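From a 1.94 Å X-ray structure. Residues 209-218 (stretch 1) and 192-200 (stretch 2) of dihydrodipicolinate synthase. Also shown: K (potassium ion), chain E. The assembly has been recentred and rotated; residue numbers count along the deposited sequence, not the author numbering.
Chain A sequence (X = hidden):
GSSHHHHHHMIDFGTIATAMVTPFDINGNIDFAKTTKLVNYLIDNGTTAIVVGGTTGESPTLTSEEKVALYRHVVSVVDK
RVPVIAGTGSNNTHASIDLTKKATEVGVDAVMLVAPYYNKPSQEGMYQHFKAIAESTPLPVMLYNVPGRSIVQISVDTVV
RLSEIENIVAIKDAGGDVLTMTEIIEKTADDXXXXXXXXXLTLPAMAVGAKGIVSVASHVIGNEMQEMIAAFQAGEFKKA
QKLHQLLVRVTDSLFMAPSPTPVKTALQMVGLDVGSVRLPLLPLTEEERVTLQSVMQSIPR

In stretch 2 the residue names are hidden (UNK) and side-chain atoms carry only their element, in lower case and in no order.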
ATOM      1  N   GLY A 209      26.851   1.282  -1.657  1.00 16.81           N
ATOM      2  CA  GLY A 209      27.762   0.155  -1.865  1.00 16.49           C
ATOM      3  C   GLY A 209      27.329  -0.912  -2.860  1.00 16.28           C
ATOM      4  O   GLY A 209      27.967  -1.961  -2.953  1.00 16.04           O
ATOM      5  N   ALA A 210      26.262  -0.655  -3.614  1.00 16.15           N
ATOM      6  CA  ALA A 210      25.865  -1.554  -4.691  1.00 16.04           C
ATOM      7  C   ALA A 210      26.956  -1.572  -5.771  1.00 15.87           C
ATOM      8  O   ALA A 210      27.634  -0.563  -6.020  1.00 15.47           O
ATOM      9  CB  ALA A 210      24.533  -1.134  -5.278  1.00 15.98           C
ATOM     10  N   LYS A 211      27.137  -2.720  -6.406  1.00 15.93           N
ATOM     11  CA  LYS A 211      28.179  -2.846  -7.425  1.00 16.21           C
ATOM     12  C   LYS A 211      27.771  -2.158  -8.723  1.00 15.92           C
ATOM     13  O   LYS A 211      28.624  -1.672  -9.479  1.00 16.38           O
ATOM     14  CB  LYS A 211      28.520  -4.314  -7.684  1.00 16.51           C
ATOM     15  CG  LYS A 211      29.799  -4.491  -8.538  1.00 18.24           C
ATOM     16  CD  LYS A 211      30.318  -5.907  -8.465  1.00 19.18           C
ATOM     17  CE  LYS A 211      31.520  -6.108  -9.369  1.00 20.05           C
ATOM     18  NZ  LYS A 211      31.961  -7.538  -9.346  1.00 19.32           N
ATOM     19  N   GLY A 212      26.471  -2.123  -8.982  1.00 15.53           N
ATOM     20  CA  GLY A 212      25.964  -1.598 -10.234  1.00 15.54           C
ATOM     21  C   GLY A 212      24.476  -1.795 -10.436  1.00 15.67           C
ATOM     22  O   GLY A 212      23.694  -1.792  -9.478  1.00 15.60           O
ATOM     23  N   ILE A 213      24.094  -1.930 -11.700  1.00 15.33           N
ATOM     24  CA  ILE A 213      22.702  -1.951 -12.133  1.00 14.92           C
ATOM     25  C   ILE A 213      22.504  -3.094 -13.108  1.00 14.66           C
ATOM     26  O   ILE A 213      23.336  -3.326 -13.966  1.00 15.09           O
ATOM     27  CB  ILE A 213      22.292  -0.608 -12.815  1.00 14.81           C
ATOM     28  CG1 ILE A 213      20.881  -0.698 -13.415  1.00 14.50           C
ATOM     29  CG2 ILE A 213      23.289  -0.237 -13.900  1.00 14.48           C
ATOM     30  CD1 ILE A 213      19.747  -0.680 -12.439  1.00 13.78           C
ATOM     31  N   VAL A 214      21.397  -3.800 -12.952  1.00 14.54           N
ATOM     32  CA  VAL A 214      20.830  -4.596 -14.018  1.00 14.52           C
ATOM     33  C   VAL A 214      19.716  -3.827 -14.741  1.00 14.62           C
ATOM     34  O   VAL A 214      18.677  -3.571 -14.175  1.00 13.93           O
ATOM     35  CB  VAL A 214      20.353  -5.963 -13.500  1.00 14.77           C
ATOM     36  CG1 VAL A 214      19.825  -6.842 -14.627  1.00 14.99           C
ATOM     37  CG2 VAL A 214      21.455  -6.648 -12.718  1.00 16.20           C
ATOM     38  N   SER A 215      19.991  -3.437 -15.983  1.00 14.28           N
ATOM     39  CA  SER A 215      19.392  -2.259 -16.600  1.00 14.34           C
ATOM     40  C   SER A 215      18.432  -2.625 -17.726  1.00 14.04           C
ATOM     41  O   SER A 215      18.630  -3.594 -18.423  1.00 14.36           O
ATOM     42  CB  SER A 215      20.468  -1.305 -17.134  1.00 14.12           C
ATOM     43  OG  SER A 215      19.931  -0.178 -17.768  1.00 14.16           O
ATOM     44  N   VAL A 216      17.407  -1.806 -17.885  1.00 13.98           N
ATOM     45  CA  VAL A 216      16.623  -1.761 -19.098  1.00 13.70           C
ATOM     46  C   VAL A 216      16.979  -0.564 -19.988  1.00 13.38           C
ATOM     47  O   VAL A 216      17.087  -0.695 -21.187  1.00 13.41           O
ATOM     48  CB  VAL A 216      15.119  -1.785 -18.767  1.00 13.77           C
ATOM     49  CG1 VAL A 216      14.283  -1.470 -19.959  1.00 13.82           C
ATOM     50  CG2 VAL A 216      14.739  -3.122 -18.168  1.00 14.14           C
ATOM     51  N   ALA A 217      17.162   0.589 -19.365  1.00 13.32           N
ATOM     52  CA  ALA A 217      17.512   1.838 -20.070  1.00 13.17           C
ATOM     53  C   ALA A 217      18.811   1.777 -20.871  1.00 13.25           C
ATOM     54  O   ALA A 217      18.982   2.517 -21.839  1.00 13.23           O
ATOM     55  CB  ALA A 217      17.576   2.996 -19.085  1.00 13.22           C
ATOM     56  N   SER A 218      19.724   0.910 -20.446  1.00 13.69           N
ATOM     57  CA  SER A 218      20.976   0.665 -21.156  1.00 14.12           C
ATOM     58  C   SER A 218      20.790   0.258 -22.625  1.00 14.08           C
ATOM     59  O   SER A 218      21.721   0.369 -23.406  1.00 14.43           O
ATOM     60  CB  SER A 218      21.761  -0.426 -20.431  1.00 13.94           C
ATOM     61  OG  SER A 218      20.986  -1.604 -20.377  1.00 15.25           O
ATOM     62  N   UNK A 192      30.078 -11.108  -2.280  1.00 21.06           N
ATOM     63  CA  UNK A 192      28.671 -11.130  -2.648  1.00 20.00           C
ATOM     64  C   UNK A 192      28.245  -9.728  -3.084  1.00 19.32           C
ATOM     65  O   UNK A 192      28.328  -8.783  -2.301  1.00 19.39           O
ATOM     66  c   UNK A 192      23.678 -12.102  -2.553  1.00 17.82           C
ATOM     67  c   UNK A 192      25.909 -12.972  -2.429  1.00 17.54           C
ATOM     68  c   UNK A 192      25.452 -10.763  -1.640  1.00 18.38           C
ATOM     69  c   UNK A 192      24.582 -13.130  -2.780  1.00 17.68           C
ATOM     70  c   UNK A 192      24.113 -10.911  -1.985  1.00 17.70           C
ATOM     71  c   UNK A 192      27.807 -11.622  -1.490  1.00 19.89           C
ATOM     72  c   UNK A 192      26.358 -11.791  -1.853  1.00 18.62           C
ATOM     73  N   UNK A 193      27.782  -9.615  -4.326  1.00 18.47           N
ATOM     74  CA  UNK A 193      27.474  -8.327  -4.950  1.00 18.20           C
ATOM     75  C   UNK A 193      25.971  -8.011  -4.994  1.00 17.93           C
ATOM     76  O   UNK A 193      25.158  -8.860  -5.370  1.00 17.78           O
ATOM     77  c   UNK A 193      28.065  -8.286  -6.360  1.00 18.02           C
ATOM     78  N   UNK A 194      25.616  -6.778  -4.615  1.00 17.76           N
ATOM     79  CA  UNK A 194      24.254  -6.278  -4.736  1.00 17.29           C
ATOM     80  C   UNK A 194      24.157  -5.346  -5.944  1.00 16.90           C
ATOM     81  O   UNK A 194      24.892  -4.363  -6.035  1.00 16.23           O
ATOM     82  c   UNK A 194      22.432  -4.869  -3.643  1.00 17.54           C
ATOM     83  c   UNK A 194      23.811  -5.526  -3.453  1.00 17.59           C
ATOM     84  c   UNK A 194      23.790  -6.485  -2.266  1.00 17.84           C
ATOM     85  N   UNK A 195      23.264  -5.685  -6.873  1.00 16.52           N
ATOM     86  CA  UNK A 195      22.934  -4.836  -8.022  1.00 16.43           C
ATOM     87  C   UNK A 195      21.576  -4.200  -7.819  1.00 16.49           C
ATOM     88  O   UNK A 195      20.645  -4.872  -7.384  1.00 16.62           O
ATOM     89  c   UNK A 195      25.029  -7.013  -9.259  1.00 16.15           C
ATOM     90  c   UNK A 195      26.895  -6.518 -10.683  1.00 15.98           C
ATOM     91  c   UNK A 195      26.325  -7.285  -9.682  1.00 16.20           C
ATOM     92  c   UNK A 195      24.882  -5.213 -10.823  1.00 16.59           C
ATOM     93  c   UNK A 195      24.290  -5.977  -9.821  1.00 15.49           C
ATOM     94  c   UNK A 195      26.177  -5.472 -11.260  1.00 15.83           C
ATOM     95  c   UNK A 195      22.911  -5.658  -9.324  1.00 16.33           C
ATOM     96  o   UNK A 195      28.173  -6.806 -11.096  1.00 16.89           O
ATOM     97  N   UNK A 196      21.441  -2.916  -8.154  1.00 16.03           N
ATOM     98  CA  UNK A 196      20.105  -2.344  -8.287  1.00 16.15           C
ATOM     99  C   UNK A 196      19.373  -3.060  -9.425  1.00 15.94           C
ATOM    100  O   UNK A 196      19.973  -3.421 -10.436  1.00 16.04           O
ATOM    101  c   UNK A 196      20.146  -0.841  -8.549  1.00 16.09           C
ATOM    102  o   UNK A 196      18.839  -0.336  -8.776  1.00 15.57           O
ATOM    103  N   UNK A 197      18.085  -3.303  -9.216  1.00 16.11           N
ATOM    104  CA  UNK A 197      17.196  -3.819 -10.250  1.00 16.13           C
ATOM    105  C   UNK A 197      16.306  -2.722 -10.814  1.00 16.25           C
ATOM    106  O   UNK A 197      15.408  -3.001 -11.604  1.00 16.32           O
ATOM    107  N   UNK A 198      16.550  -1.474 -10.414  1.00 16.38           N
ATOM    108  CA  UNK A 198      15.845  -0.322 -10.996  1.00 16.74           C
ATOM    109  C   UNK A 198      16.821   0.751 -11.470  1.00 16.16           C
ATOM    110  O   UNK A 198      17.648   1.247 -10.697  1.00 15.61           O
ATOM    111  o   UNK A 198      13.640  -1.248  -8.607  1.00 21.02           O
ATOM    112  c   UNK A 198      13.699  -0.668  -9.711  1.00 19.28           C
ATOM    113  o   UNK A 198      12.872  -0.851 -10.632  1.00 22.08           O
ATOM    114  c   UNK A 198      14.863   0.267  -9.984  1.00 17.09           C
ATOM    115  N   UNK A 199      16.694   1.122 -12.742  1.00 15.79           N
ATOM    116  CA  UNK A 199      17.594   2.078 -13.377  1.00 15.45           C
ATOM    117  C   UNK A 199      17.733   3.383 -12.610  1.00 15.50           C
ATOM    118  O   UNK A 199      18.849   3.862 -12.390  1.00 15.50           O
ATOM    119  o   UNK A 199      16.694   0.652 -16.410  1.00 16.29           O
ATOM    120  o   UNK A 199      18.788   1.089 -15.880  1.00 16.69           O
ATOM    121  c   UNK A 199      17.561   1.290 -15.772  1.00 15.58           C
ATOM    122  c   UNK A 199      17.123   2.362 -14.810  1.00 15.49           C
ATOM    123  N   UNK A 200      16.600   3.948 -12.197  1.00 15.24           N
ATOM    124  CA  UNK A 200      16.594   5.215 -11.480  1.00 15.78           C
ATOM    125  C   UNK A 200      17.386   5.177 -10.180  1.00 15.60           C
ATOM    126  O   UNK A 200      17.919   6.193  -9.750  1.00 15.94           O
TER
HETATM  127  K     K E1806      28.795  -7.584   0.681  1.00 21.04           K
HETATM  128  O   HOH W   1      27.658  -4.714  -3.596  1.00 17.05           O
HETATM  129  O   HOH W   2      29.820  -8.894 -10.321  1.00 17.68           O
HETATM  130  O   HOH W   3      16.262  -2.730 -14.586  1.00 29.63           O
HETATM  131  O   HOH W   4      27.231  -6.629  -1.418  1.00 21.72           O
HETATM  132  O   HOH W   5      30.740  -5.874  -1.089  1.00 43.98           O
HETATM  133  O   HOH W   6      30.921  -6.399   1.785  1.00 27.26           O

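Position 192 carries seven side-chain carbons, one leading into a six-membered ring with no heteroatom, and touches nothing on stretch 1: F192. Its backbone F192 O lies 3.2 Å from the potassium ion.

Position 193 has a single side-chain carbon, pointing toward stretch 1, with K211 CD 3.9 Å from its CB: A193.

Position 194 shows three carbons, one bearing the other two. The side chain turns sideways, leaving the backbone to work: K211 N donates to the backbone O of 194 at 2.8 Å. The fork is that of V194, and water 1 joins V194 N (3.1 Å) to G209 O (2.8 Å).

Position 195 has one carbon, then a ring of six carbons bearing an oxygen. K211 CB lies over one face of the ring, and I213 N sits at its edge. This is Y195, with I213 N 3.5 Å from Y195 CD1. G212 leaves room here, since an ideal CB on it would come within a tight 3.3 Å of Y195 CE1. Water 2 bridges Y195 OH (2.8 Å) and K211 NZ (2.7 Å); the lysine is extended, all t.

Position 196 is one carbon followed by one oxygen. Its backbone pairs in both directions, its N to G212 O at 2.8 Å and V214 N to its O at 2.9 Å. A threonine would need another carbon; this is S196. S196 OG donates to the backbone O of position 198 (2.8 Å).

Position 197 has no side-chain atoms, hence G197. Water 3 donates to both G197 O (3.1 Å) and V214 O (2.6 Å), joining the two backbones just past the last strand pairing.

Position 198 has two carbons, the second carrying two oxygens. Its CB points away; its backbone O approaches I213 CD1 at 3.3 Å. The short carboxylate is D198.

Position 199 repeats that pattern, but the end of the side chain reaches S215, V216 and A217: D199. S215 OG donates to D199 OD1 at 2.5 Å, while V216 N and A217 N each donate to D199 OD2 at 3.0 Å.

Position 200 again lacks side-chain atoms and makes no contact across the pair: G200.

The contact works in two parts. Parallel backbone pairing, clearest at I213 with S196, sets the register, with Y195 packed against G212 and K211 CB over one face of its ring. Past the end of its own strand, D199 gathers the S215 hydroxyl and the amides of V216 and A217, and S215 OG, while donating to it, accepts from S218 N (2.9 Å) as a cap. One buried carboxylate thus ties down the turn that leads into the helix.

Stretch 2 192-200: FAVYSGDDG
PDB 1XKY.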